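Local structure of racemase, putative (Roseobacter denitrificans, 3TCS) at residues Ala58-Thr63 against Gly97-Arg102. The protein binds magnesium and is probably a racemase or hydro-lyase of the mandelate racemase branch of the enolase superfamily. Sequence-based numbering, arbitrary orientation.
Sequences ADITCT and GSYLRR
Ile60 and Thr61 meet Tyr99 and Arg102 where the short helical segments 58-63 and 98-102, the first turns of helices 58-73 and 98-119, cross at -79° in the capping domain that accompanies the TIM barrel in the enolase superfamily. The short axes approach to 8.8 Å, and all four touching residues are buried. Ile60 supplies the apolar half. Its CG2 methyl sits over one face of the Tyr99 ring, 4.0 Å from the centroid and 27° off the normal, which meets the geometry of a CH-pi contact, and its CD1 lies near the phenol OH. Because CG2 is anti to the backbone N of Ile60 while CG1 lies beside that N (chi1 -64°), the two branches spread, one over the ring and one toward the hydroxyl. Thr61 comes at the same ring from its edge: OG1 lies in the ring plane, 3.4 Å from Tyr99 CD1. The other branch of Thr61, CG2, packs 3.6 Å from Arg102 CB, the two side chains running at about a right angle. Shortening Tyr99 to an alanine is likely to open a gap beside Ile60 CG2 and Thr61 OG1 and take from Phe95 of the second subunit the ring it meets. That subunit also contributes Gln68, weakly hydrogen-bonded to the Tyr99 hydroxyl, and Lys94, whose carbonyl takes Arg102 NH2, so the helix crossing borders the dimer interface. A water bridges the polar ends, 2.7 Å from Thr61 OG1 and 3.1 Å from Arg102 NH1, which donates to it from the edge of the guanidinium. Within its own helix, Ser98 OG, in the guanidinium plane, helps hold that flat group, 2.5 Å from Arg102 NE.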
loop_
_atom_site.group_PDB
_atom_site.type_symbol
_atom_site.label_atom_id
_atom_site.label_comp_id
_atom_site.label_asym_id
_atom_site.label_seq_id
_atom_site.Cartn_x
_atom_site.Cartn_y
_atom_site.Cartn_z
ATOM N N ALA B 58 -11.257 9.117 -5.139
ATOM C CA ALA B 58 -11.394 8.367 -6.387
ATOM C C ALA B 58 -10.708 9.055 -7.557
ATOM O O ALA B 58 -10.333 8.405 -8.533
ATOM C CB ALA B 58 -12.874 8.155 -6.711
ATOM N N ASP B 59 -10.556 10.372 -7.479
ATOM C CA ASP B 59 -9.890 11.078 -8.563
ATOM C C ASP B 59 -8.421 10.648 -8.615
ATOM O O ASP B 59 -7.859 10.459 -9.697
ATOM C CB ASP B 59 -10.034 12.600 -8.389
ATOM C CG ASP B 59 -9.469 13.109 -7.076
ATOM O OD1 ASP B 59 -9.725 12.496 -6.015
ATOM O OD2 ASP B 59 -8.782 14.152 -7.104
ATOM N N ILE B 60 -7.807 10.468 -7.446
ATOM C CA ILE B 60 -6.412 10.030 -7.391
ATOM C C ILE B 60 -6.329 8.590 -7.898
ATOM O O ILE B 60 -5.432 8.233 -8.663
ATOM C CB ILE B 60 -5.861 10.095 -5.949
ATOM C CG1 ILE B 60 -5.857 11.553 -5.472
ATOM C CG2 ILE B 60 -4.437 9.510 -5.902
ATOM C CD1 ILE B 60 -5.418 11.752 -4.021
ATOM N N THR B 61 -7.278 7.765 -7.471
ATOM C CA THR B 61 -7.316 6.374 -7.896
ATOM C C THR B 61 -7.425 6.279 -9.419
ATOM O O THR B 61 -6.763 5.449 -10.047
ATOM C CB THR B 61 -8.505 5.648 -7.241
ATOM O OG1 THR B 61 -8.353 5.686 -5.815
ATOM C CG2 THR B 61 -8.574 4.199 -7.699
ATOM N N CYS B 62 -8.249 7.136 -10.019
ATOM C CA CYS B 62 -8.407 7.097 -11.471
ATOM C C CYS B 62 -7.122 7.521 -12.176
ATOM O O CYS B 62 -6.800 7.015 -13.249
ATOM C CB CYS B 62 -9.590 7.966 -11.903
ATOM S SG CYS B 62 -11.198 7.201 -11.510
ATOM N N THR B 63 -6.384 8.442 -11.567
ATOM C CA THR B 63 -5.114 8.867 -12.144
ATOM C C THR B 63 -4.167 7.666 -12.109
ATOM O O THR B 63 -3.455 7.382 -13.076
ATOM C CB THR B 63 -4.506 10.039 -11.342
ATOM O OG1 THR B 63 -5.327 11.202 -11.514
ATOM C CG2 THR B 63 -3.081 10.346 -11.826
ATOM N N GLY B 97 0.262 -1.807 -2.058
ATOM C CA GLY B 97 -0.648 -0.974 -1.303
ATOM C C GLY B 97 -2.008 -0.744 -1.914
ATOM O O GLY B 97 -2.334 -1.261 -2.984
ATOM N N SER B 98 -2.776 0.093 -1.229
ATOM C CA SER B 98 -4.150 0.410 -1.582
ATOM C C SER B 98 -4.484 1.029 -2.935
ATOM O O SER B 98 -5.355 0.522 -3.636
ATOM C CB SER B 98 -4.750 1.289 -0.480
ATOM O OG SER B 98 -6.127 1.535 -0.708
ATOM N N TYR B 99 -3.818 2.122 -3.304
ATOM C CA TYR B 99 -4.165 2.782 -4.561
ATOM C C TYR B 99 -4.146 1.917 -5.814
ATOM O O TYR B 99 -5.088 1.973 -6.603
ATOM C CB TYR B 99 -3.323 4.051 -4.761
ATOM C CG TYR B 99 -3.933 5.270 -4.095
ATOM C CD1 TYR B 99 -5.179 5.759 -4.498
ATOM C CD2 TYR B 99 -3.280 5.919 -3.047
ATOM C CE1 TYR B 99 -5.760 6.867 -3.874
ATOM C CE2 TYR B 99 -3.849 7.025 -2.415
ATOM C CZ TYR B 99 -5.087 7.495 -2.833
ATOM O OH TYR B 99 -5.646 8.585 -2.207
ATOM N N LEU B 100 -3.107 1.111 -6.011
ATOM C CA LEU B 100 -3.075 0.264 -7.203
ATOM C C LEU B 100 -4.253 -0.716 -7.217
ATOM O O LEU B 100 -4.855 -0.953 -8.264
ATOM C CB LEU B 100 -1.762 -0.527 -7.292
ATOM C CG LEU B 100 -1.578 -1.339 -8.585
ATOM C CD1 LEU B 100 -1.232 -0.405 -9.731
ATOM C CD2 LEU B 100 -0.480 -2.384 -8.401
ATOM N N ARG B 101 -4.583 -1.287 -6.059
ATOM C CA ARG B 101 -5.688 -2.242 -5.982
ATOM C C ARG B 101 -7.029 -1.553 -6.164
ATOM O O ARG B 101 -7.933 -2.107 -6.784
ATOM C CB ARG B 101 -5.684 -2.995 -4.647
ATOM C CG ARG B 101 -4.694 -4.141 -4.585
ATOM C CD ARG B 101 -3.300 -3.613 -4.501
ATOM N NE ARG B 101 -2.283 -4.653 -4.561
ATOM C CZ ARG B 101 -0.989 -4.383 -4.668
ATOM N NH1 ARG B 101 -0.596 -3.118 -4.717
ATOM N NH2 ARG B 101 -0.099 -5.363 -4.747
ATOM N N ARG B 102 -7.165 -0.354 -5.609
ATOM C CA ARG B 102 -8.407 0.407 -5.748
ATOM C C ARG B 102 -8.675 0.668 -7.226
ATOM O O ARG B 102 -9.825 0.664 -7.671
ATOM C CB ARG B 102 -8.298 1.754 -5.030
ATOM C CG ARG B 102 -8.311 1.681 -3.515
ATOM C CD ARG B 102 -8.021 3.054 -2.914
ATOM N NE ARG B 102 -8.051 3.018 -1.454
ATOM C CZ ARG B 102 -9.002 3.568 -0.706
ATOM N NH1 ARG B 102 -10.020 4.212 -1.272
ATOM N NH2 ARG B 102 -8.937 3.466 0.614
HETATM O O HOH W 1 -10.425 5.373 -4.120
#